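Local coordinates for organic hydroperoxide resistance protein (Elizabethkingia anophelis NUHP1, PDB 6D9N), which probably detoxifies organic hydroperoxides by thiol-dependent reduction, as a two-subunit member of the OsmC/Ohr family with a disulfide-forming cysteine pair, at residues 37-42 with 49-54; 68-73 with 123-128; 108-113 with 143-148. All blocks are in the same frame, centred on the assembly; numbering follows the deposited sequence.

Contact 1: residues 37-42 with 49-54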
loop_
_atom_site.group_PDB
_atom_site.type_symbol
_atom_site.label_atom_id
_atom_site.label_comp_id
_atom_site.label_asym_id
_atom_site.label_seq_id
_atom_site.Cartn_x
_atom_site.Cartn_y
_atom_site.Cartn_z
ATOM N N GLU B 37 -4.912 -1.720 15.147
ATOM C CA GLU B 37 -5.746 -2.871 14.843
ATOM C C GLU B 37 -6.236 -2.791 13.408
ATOM O O GLU B 37 -6.482 -1.706 12.869
ATOM C CB GLU B 37 -6.970 -2.879 15.768
ATOM C CG GLU B 37 -6.630 -3.079 17.233
ATOM C CD GLU B 37 -5.805 -4.327 17.488
ATOM O OE1 GLU B 37 -6.324 -5.466 17.324
ATOM O OE2 GLU B 37 -4.630 -4.165 17.854
ATOM N N VAL B 38 -6.401 -3.957 12.785
ATOM C CA VAL B 38 -7.107 -4.056 11.506
ATOM C C VAL B 38 -8.224 -5.084 11.657
ATOM O O VAL B 38 -8.110 -6.081 12.390
ATOM C CB VAL B 38 -6.168 -4.419 10.330
ATOM C CG1 VAL B 38 -5.247 -3.255 9.991
ATOM C CG2 VAL B 38 -5.415 -5.702 10.591
ATOM N N ARG B 39 -9.328 -4.833 10.966
ATOM C CA ARG B 39 -10.502 -5.710 11.041
ATOM C C ARG B 39 -11.175 -5.709 9.673
ATOM O O ARG B 39 -11.039 -4.753 8.896
ATOM C CB ARG B 39 -11.526 -5.200 12.048
ATOM C CG ARG B 39 -11.081 -5.160 13.512
ATOM C CD ARG B 39 -10.877 -6.585 14.100
ATOM N NE ARG B 39 -10.543 -6.517 15.517
ATOM C CZ ARG B 39 -9.330 -6.345 16.026
ATOM N NH1 ARG B 39 -8.249 -6.230 15.234
ATOM N NH2 ARG B 39 -9.178 -6.294 17.349
ATOM N N TYR B 40 -11.922 -6.752 9.376
ATOM C CA TYR B 40 -12.760 -6.713 8.183
ATOM C C TYR B 40 -13.844 -5.656 8.348
ATOM O O TYR B 40 -14.478 -5.584 9.410
ATOM C CB TYR B 40 -13.382 -8.097 7.905
ATOM C CG TYR B 40 -12.339 -9.153 7.483
ATOM C CD1 TYR B 40 -11.552 -8.967 6.346
ATOM C CD2 TYR B 40 -12.104 -10.290 8.233
ATOM C CE1 TYR B 40 -10.580 -9.916 5.959
ATOM C CE2 TYR B 40 -11.158 -11.241 7.866
ATOM C CZ TYR B 40 -10.392 -11.038 6.732
ATOM O OH TYR B 40 -9.437 -11.973 6.368
ATOM N N PRO B 41 -14.068 -4.815 7.340
ATOM C CA PRO B 41 -15.108 -3.794 7.432
ATOM C C PRO B 41 -16.476 -4.440 7.257
ATOM O O PRO B 41 -16.600 -5.575 6.807
ATOM C CB PRO B 41 -14.780 -2.870 6.257
ATOM C CG PRO B 41 -14.198 -3.795 5.241
ATOM C CD PRO B 41 -13.332 -4.726 6.058
ATOM N N LYS B 42 -17.512 -3.682 7.611
ATOM C CA LYS B 42 -18.871 -4.204 7.556
ATOM C C LYS B 42 -19.217 -4.695 6.156
ATOM O O LYS B 42 -19.839 -5.759 5.996
ATOM C CB LYS B 42 -19.828 -3.112 8.021
ATOM C CG LYS B 42 -21.234 -3.543 8.295
ATOM C CD LYS B 42 -21.859 -2.651 9.377
ATOM C CE LYS B 42 -21.747 -1.177 9.021
ATOM N NZ LYS B 42 -23.067 -0.553 8.631
ATOM N N ASP B 49 -17.376 -0.605 11.122
ATOM C CA ASP B 49 -16.387 0.159 10.357
ATOM C C ASP B 49 -15.465 0.976 11.256
ATOM O O ASP B 49 -14.949 2.023 10.856
ATOM C CB ASP B 49 -17.078 1.088 9.349
ATOM C CG ASP B 49 -17.775 0.328 8.251
ATOM O OD1 ASP B 49 -17.132 -0.544 7.638
ATOM O OD2 ASP B 49 -18.984 0.555 8.023
ATOM N N ASP B 50 -15.213 0.506 12.479
ATOM C CA ASP B 50 -14.432 1.295 13.421
ATOM C C ASP B 50 -12.926 1.191 13.229
ATOM O O ASP B 50 -12.197 1.989 13.836
ATOM C CB ASP B 50 -14.738 0.870 14.859
ATOM C CG ASP B 50 -16.156 1.190 15.293
ATOM O OD1 ASP B 50 -16.835 2.028 14.682
ATOM O OD2 ASP B 50 -16.581 0.600 16.292
ATOM N N TYR B 51 -12.439 0.244 12.423
ATOM C CA TYR B 51 -11.004 -0.039 12.375
ATOM C C TYR B 51 -10.456 0.036 10.951
ATOM O O TYR B 51 -11.186 -0.050 9.949
ATOM C CB TYR B 51 -10.663 -1.390 13.049
ATOM C CG TYR B 51 -11.193 -1.397 14.461
ATOM C CD1 TYR B 51 -12.389 -2.031 14.767
ATOM C CD2 TYR B 51 -10.545 -0.716 15.480
ATOM C CE1 TYR B 51 -12.932 -1.985 16.059
ATOM C CE2 TYR B 51 -11.083 -0.654 16.752
ATOM C CZ TYR B 51 -12.269 -1.297 17.039
ATOM O OH TYR B 51 -12.804 -1.179 18.301
ATOM N N ALA B 52 -9.127 0.160 10.886
ATOM C CA ALA B 52 -8.429 0.164 9.609
ATOM C C ALA B 52 -8.483 -1.219 8.950
ATOM O O ALA B 52 -8.924 -2.210 9.543
ATOM C CB ALA B 52 -6.976 0.596 9.833
ATOM N N ASN B 53 -8.059 -1.274 7.688
ATOM C CA ASN B 53 -7.980 -2.517 6.925
ATOM C C ASN B 53 -6.963 -2.299 5.817
ATOM O O ASN B 53 -6.506 -1.155 5.605
ATOM C CB ASN B 53 -9.376 -2.941 6.401
ATOM C CG ASN B 53 -10.058 -1.830 5.603
ATOM O OD1 ASN B 53 -9.478 -1.300 4.658
ATOM N ND2 ASN B 53 -11.280 -1.436 5.989
ATOM N N PRO B 54 -6.521 -3.358 5.144
ATOM C CA PRO B 54 -5.463 -3.164 4.139
ATOM C C PRO B 54 -5.884 -2.326 2.946
ATOM O O PRO B 54 -5.032 -1.679 2.317
ATOM C CB PRO B 54 -5.028 -4.580 3.788
ATOM C CG PRO B 54 -5.555 -5.434 4.972
ATOM C CD PRO B 54 -6.816 -4.795 5.376
HETATM O O HOH W 1 -7.695 0.690 13.306
HETATM O O HOH W 2 -12.197 -2.289 8.690
#
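R39 and A52 are joined by a single backbone bond, R39 N to A52 O at 3.0 Å, where the chain leaving strand 35-38 of the OsmC/Ohr fold is met by the loop running into helix 54-77. Farther along, K42 N donates to D49 OD1 at 3.2 Å, from above the carboxylate plane, and so ties the two ends of the connecting loop together. Two waters complete the polar seam: one bridges E37 O and A52 N, while the other accepts from N53 ND2 and lies against the carbonyl oxygens of R39 and Y51. The N53 side chain also caps the helix through OD1 to M56 N, and its ND2 is bonded to Y13 of the second subunit. R39 lies alongside Y51, pointing the same way. R39 CG, anti to its carbonyl carbon (chi1 -64°), approaches Y51 CD1 to 3.6 Å. The guanidinium and ring planes are 27° apart, and the cation-pi attraction is weak at most. That guanidinium is held by a salt bridge to E37, whose OE1 takes both NH1 and NH2 end-on, on its anti side, and by a bond from NH1 to V38 O; E37 OE2 turns instead to H26. Around these bonds, V38 CG1 faces A52 CB at 4.2 Å, and P41 CB sits 3.6 Å from D49 OD1.

Contact 2: residues 68-73 with 123-128; sequences SALNLV and EKAHQV
K124 opens the contact against V73, the two side chains crossing at about a right angle. Its CB lies 3.8 Å from V73 CG1, and the aliphatic chain then runs on extended, CD still near the same methyl while the amine end leads away. A125, next in sequence, is the close point of the two backbones, its CA 4.8 Å from that of L70. Small side chains make this possible: A125 CB reaches L70 CA at 3.8 Å, and A69 CB rests on A125 O. H126 turns off the interface and bonds through ND1 to S132. V128 closes the row with both methyls. With CG1 anti to the backbone N (chi1 169°), that methyl presses on A69 CB at 3.7 Å, and CG2 meets V73 CG2 at 4.1 Å. L121, earlier on the same helix, also touches L70 and V73, and F100 of the second subunit packs on V128. The helix axes approach to 8.2 Å at 123°, an alanine-lined crossing of helices 54-77 and 115-128 next to C129, which forms a disulfide with C65, the cysteine pair of the OsmC/Ohr fold.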
loop_
_atom_site.group_PDB
_atom_site.type_symbol
_atom_site.label_atom_id
_atom_site.label_comp_id
_atom_site.label_asym_id
_atom_site.label_seq_id
_atom_site.Cartn_x
_atom_site.Cartn_y
_atom_site.Cartn_z
ATOM N N SER B 68 3.347 13.118 -2.723
ATOM C CA SER B 68 4.780 13.342 -2.550
ATOM C C SER B 68 5.484 13.454 -3.901
ATOM O O SER B 68 6.285 14.376 -4.132
ATOM C CB SER B 68 5.368 12.189 -1.740
ATOM O OG SER B 68 6.757 12.388 -1.588
ATOM N N ALA B 69 5.164 12.555 -4.832
ATOM C CA ALA B 69 5.767 12.586 -6.163
ATOM C C ALA B 69 5.379 13.862 -6.893
ATOM O O ALA B 69 6.217 14.505 -7.531
ATOM C CB ALA B 69 5.300 11.358 -6.955
ATOM N N LEU B 70 4.108 14.271 -6.787
ATOM C CA LEU B 70 3.634 15.500 -7.414
ATOM C C LEU B 70 4.405 16.708 -6.892
ATOM O O LEU B 70 4.797 17.586 -7.667
ATOM C CB LEU B 70 2.138 15.593 -7.138
ATOM C CG LEU B 70 1.456 16.832 -7.719
ATOM C CD1 LEU B 70 1.617 16.900 -9.226
ATOM C CD2 LEU B 70 -0.007 16.774 -7.322
ATOM N N ASN B 71 4.632 16.773 -5.578
ATOM C CA ASN B 71 5.376 17.900 -5.026
ATOM C C ASN B 71 6.832 17.867 -5.444
ATOM O O ASN B 71 7.421 18.935 -5.690
ATOM C CB ASN B 71 5.147 17.990 -3.525
ATOM C CG ASN B 71 3.843 18.662 -3.223
ATOM O OD1 ASN B 71 3.804 19.868 -2.988
ATOM N ND2 ASN B 71 2.753 17.945 -3.364
ATOM N N LEU B 72 7.430 16.682 -5.587
ATOM C CA LEU B 72 8.798 16.634 -6.099
ATOM C C LEU B 72 8.869 17.180 -7.522
ATOM O O LEU B 72 9.793 17.935 -7.881
ATOM C CB LEU B 72 9.304 15.197 -6.017
ATOM C CG LEU B 72 10.752 15.023 -6.450
ATOM C CD1 LEU B 72 11.742 15.936 -5.666
ATOM C CD2 LEU B 72 11.109 13.535 -6.288
ATOM N N VAL B 73 7.910 16.787 -8.355
ATOM C CA VAL B 73 7.866 17.263 -9.738
ATOM C C VAL B 73 7.677 18.782 -9.780
ATOM O O VAL B 73 8.339 19.484 -10.547
ATOM C CB VAL B 73 6.754 16.512 -10.497
ATOM C CG1 VAL B 73 6.436 17.158 -11.858
ATOM C CG2 VAL B 73 7.124 15.053 -10.676
ATOM N N GLU B 123 1.060 13.809 -15.160
ATOM C CA GLU B 123 1.676 12.803 -16.013
ATOM C C GLU B 123 3.063 12.432 -15.481
ATOM O O GLU B 123 3.402 11.242 -15.390
ATOM C CB GLU B 123 1.720 13.344 -17.453
ATOM C CG GLU B 123 2.507 12.470 -18.429
ATOM C CD GLU B 123 2.506 13.010 -19.861
ATOM O OE1 GLU B 123 2.423 12.182 -20.791
ATOM O OE2 GLU B 123 2.578 14.244 -20.065
ATOM N N LYS B 124 3.881 13.435 -15.115
ATOM C CA LYS B 124 5.200 13.131 -14.562
ATOM C C LYS B 124 5.075 12.452 -13.204
ATOM O O LYS B 124 5.811 11.497 -12.930
ATOM C CB LYS B 124 6.061 14.409 -14.472
ATOM C CG LYS B 124 6.565 14.876 -15.825
ATOM C CD LYS B 124 7.325 16.180 -15.746
ATOM C CE LYS B 124 7.764 16.647 -17.144
ATOM N NZ LYS B 124 8.176 18.086 -17.224
ATOM N N ALA B 125 4.196 12.958 -12.335
ATOM C CA ALA B 125 4.040 12.359 -11.015
ATOM C C ALA B 125 3.669 10.888 -11.108
ATOM O O ALA B 125 4.119 10.078 -10.296
ATOM C CB ALA B 125 2.982 13.123 -10.244
ATOM N N HIS B 126 2.848 10.529 -12.107
ATOM C CA HIS B 126 2.406 9.154 -12.279
ATOM C C HIS B 126 3.525 8.223 -12.716
ATOM O O HIS B 126 3.410 7.007 -12.521
ATOM C CB HIS B 126 1.202 9.165 -13.236
ATOM C CG HIS B 126 0.332 7.938 -13.258
ATOM N ND1 HIS B 126 -0.024 7.203 -12.143
ATOM C CD2 HIS B 126 -0.371 7.424 -14.304
ATOM C CE1 HIS B 126 -0.882 6.268 -12.522
ATOM N NE2 HIS B 126 -1.103 6.373 -13.823
ATOM N N GLN B 127 4.628 8.755 -13.256
ATOM C CA GLN B 127 5.807 7.971 -13.534
ATOM C C GLN B 127 6.771 7.942 -12.357
ATOM O O GLN B 127 7.598 7.030 -12.286
ATOM C CB GLN B 127 6.509 8.501 -14.793
ATOM C CG GLN B 127 5.641 8.378 -16.057
ATOM C CD GLN B 127 5.212 6.902 -16.390
ATOM O OE1 GLN B 127 6.032 5.933 -16.349
ATOM N NE2 GLN B 127 3.915 6.726 -16.670
ATOM N N VAL B 128 6.699 8.909 -11.443
ATOM C CA VAL B 128 7.622 8.971 -10.311
ATOM C C VAL B 128 7.153 8.084 -9.166
ATOM O O VAL B 128 7.956 7.358 -8.579
ATOM C CB VAL B 128 7.767 10.445 -9.867
ATOM C CG1 VAL B 128 8.501 10.566 -8.524
ATOM C CG2 VAL B 128 8.482 11.244 -10.941
#

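Contact 3: residues 108-113 with 143-148; sequences ANIPGV and LTVSNN
A108 and S146 belong to neighbouring parallel strands, 100-109 and 141-146, and the backbone ladder between them is regular. A108 N donates to T144 O, S146 N returns a bond to A108 O at 2.9 Å, and I110 N continues the pattern to S146 O. CA-H...O contacts run beside these bonds, as from V145 CA to A108 O at 3.2 Å.

Side-chain bonds take over where the strands end. N109 CG stands anti to its backbone N (chi1 -173°), and the amide it bears meets S146 and N148. There OD1 accepts twice: S146 OG donates in the carbonyl plane, on a lone pair, at 2.7 Å, and N148 N donates at 2.9 Å, tilted 17° from that plane. ND2 gives a nearly straight bond (176°) to N148 O, fixing the rotation of the amide from both ends. N147 reaches the other way, its ND2 bonding to V113 O at 2.9 Å and so clasping the type II turn from I110 to V113. A water adds a further bridge, accepting from G112 N and donating to N147 O.

On the face bearing A108 and V145 the contact is apolar: the side chains of I110 and V145 cross obliquely, CD1 of I110 3.9 Å from CG2 of V145. That face is covered by two helices: I122 of helix 115-128 touches A108 and V145, and L70 of helix 54-77 touches A108 and I110. On the opposite face H107 bonds to both T144 OG1 and S146 OG, and beyond V113 the chain enters helix 115-128.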
loop_
_atom_site.group_PDB
_atom_site.type_symbol
_atom_site.label_atom_id
_atom_site.label_comp_id
_atom_site.label_asym_id
_atom_site.label_seq_id
_atom_site.Cartn_x
_atom_site.Cartn_y
_atom_site.Cartn_z
ATOM N N ALA B 108 -6.034 14.465 -8.339
ATOM C CA ALA B 108 -5.141 15.484 -7.799
ATOM C C ALA B 108 -5.747 16.853 -8.047
ATOM O O ALA B 108 -6.310 17.100 -9.121
ATOM C CB ALA B 108 -3.750 15.440 -8.450
ATOM N N ASN B 109 -5.570 17.743 -7.076
ATOM C CA ASN B 109 -5.908 19.146 -7.261
ATOM C C ASN B 109 -4.664 20.001 -7.083
ATOM O O ASN B 109 -3.958 19.877 -6.075
ATOM C CB ASN B 109 -6.988 19.619 -6.295
ATOM C CG ASN B 109 -7.432 21.026 -6.618
ATOM O OD1 ASN B 109 -8.119 21.250 -7.605
ATOM N ND2 ASN B 109 -7.011 21.987 -5.823
ATOM N N ILE B 110 -4.435 20.897 -8.036
ATOM C CA ILE B 110 -3.244 21.758 -8.033
ATOM C C ILE B 110 -3.719 23.195 -8.193
ATOM O O ILE B 110 -3.997 23.636 -9.327
ATOM C CB ILE B 110 -2.263 21.378 -9.159
ATOM C CG1 ILE B 110 -1.949 19.879 -9.149
ATOM C CG2 ILE B 110 -0.980 22.220 -9.034
ATOM C CD1 ILE B 110 -1.175 19.396 -10.389
ATOM N N PRO B 111 -3.843 23.962 -7.108
ATOM C CA PRO B 111 -4.316 25.345 -7.252
ATOM C C PRO B 111 -3.284 26.198 -7.961
ATOM O O PRO B 111 -2.074 26.009 -7.807
ATOM C CB PRO B 111 -4.446 25.829 -5.801
ATOM C CG PRO B 111 -4.476 24.572 -4.967
ATOM C CD PRO B 111 -3.610 23.584 -5.693
ATOM N N GLY B 112 -3.771 27.177 -8.732
ATOM C CA GLY B 112 -2.940 28.251 -9.249
ATOM C C GLY B 112 -2.208 27.962 -10.531
ATOM O O GLY B 112 -1.381 28.794 -10.942
ATOM N N VAL B 113 -2.491 26.854 -11.199
ATOM C CA VAL B 113 -1.859 26.540 -12.469
ATOM C C VAL B 113 -2.933 26.404 -13.536
ATOM O O VAL B 113 -4.124 26.271 -13.240
ATOM C CB VAL B 113 -1.012 25.255 -12.388
ATOM C CG1 VAL B 113 0.019 25.362 -11.293
ATOM C CG2 VAL B 113 -1.900 24.002 -12.147
ATOM N N LEU B 143 -7.004 8.291 -13.282
ATOM C CA LEU B 143 -6.278 9.445 -12.740
ATOM C C LEU B 143 -6.796 10.706 -13.428
ATOM O O LEU B 143 -6.766 10.809 -14.660
ATOM C CB LEU B 143 -4.791 9.274 -13.037
ATOM C CG LEU B 143 -3.904 10.489 -12.750
ATOM C CD1 LEU B 143 -3.978 10.988 -11.311
ATOM C CD2 LEU B 143 -2.465 10.162 -13.120
ATOM N N THR B 144 -7.273 11.660 -12.635
ATOM C CA THR B 144 -7.746 12.943 -13.136
ATOM C C THR B 144 -7.148 14.063 -12.301
ATOM O O THR B 144 -6.650 13.846 -11.190
ATOM C CB THR B 144 -9.299 13.045 -13.094
ATOM O OG1 THR B 144 -9.772 12.782 -11.773
ATOM C CG2 THR B 144 -9.959 12.045 -14.058
ATOM N N VAL B 145 -7.197 15.270 -12.867
ATOM C CA VAL B 145 -6.621 16.437 -12.206
ATOM C C VAL B 145 -7.559 17.618 -12.336
ATOM O O VAL B 145 -8.208 17.792 -13.367
ATOM C CB VAL B 145 -5.205 16.780 -12.746
ATOM C CG1 VAL B 145 -5.210 17.295 -14.200
ATOM C CG2 VAL B 145 -4.468 17.798 -11.854
ATOM N N SER B 146 -7.610 18.436 -11.289
ATOM C CA SER B 146 -8.273 19.733 -11.303
ATOM C C SER B 146 -7.286 20.817 -10.876
ATOM O O SER B 146 -6.217 20.534 -10.305
ATOM C CB SER B 146 -9.506 19.744 -10.397
ATOM O OG SER B 146 -9.194 19.281 -9.089
ATOM N N ASN B 147 -7.695 22.062 -11.105
ATOM C CA ASN B 147 -6.886 23.230 -10.776
ATOM C C ASN B 147 -7.704 24.256 -9.983
ATOM O O ASN B 147 -7.703 25.458 -10.301
ATOM C CB ASN B 147 -6.186 23.841 -12.007
ATOM C CG ASN B 147 -7.151 24.319 -13.069
ATOM O OD1 ASN B 147 -8.298 23.887 -13.124
ATOM N ND2 ASN B 147 -6.689 25.191 -13.938
ATOM N N ASN B 148 -8.422 23.788 -8.949
ATOM C CA ASN B 148 -9.263 24.648 -8.111
ATOM C C ASN B 148 -8.446 25.386 -7.070
ATOM O O ASN B 148 -7.587 24.785 -6.413
ATOM C CB ASN B 148 -10.293 23.869 -7.312
ATOM C CG ASN B 148 -11.237 23.093 -8.162
ATOM O OD1 ASN B 148 -11.337 21.854 -8.005
ATOM N ND2 ASN B 148 -11.991 23.765 -8.984
ATOM O OXT ASN B 148 -8.696 26.601 -6.865
HETATM O O HOH W 3 -6.534 27.706 -9.151
#

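Overall arrangement
Three ways of joining distant segments appear in one chain. Contacts 2 and 3 lie on the same side of the molecule, centres 13 Å apart, and meet partly through the buried L70 and partly where H126 CG lies 3.6 Å from L143 CD2, so the helix pair packs against the parallel strands. Each of the two also has a partly exposed side. Contact 2 is apolar helix against helix, whereas contact 3 is a hydrogen-bonded sheet edge with a polar end. Contact 1, likewise partly buried, is remote from both, about 30 Å between centres, and relies on few direct bonds, with waters and charged side chains. It leads into helix 54-77, which contact 2 grips farther along; both touch the second subunit, whereas contact 3 does not.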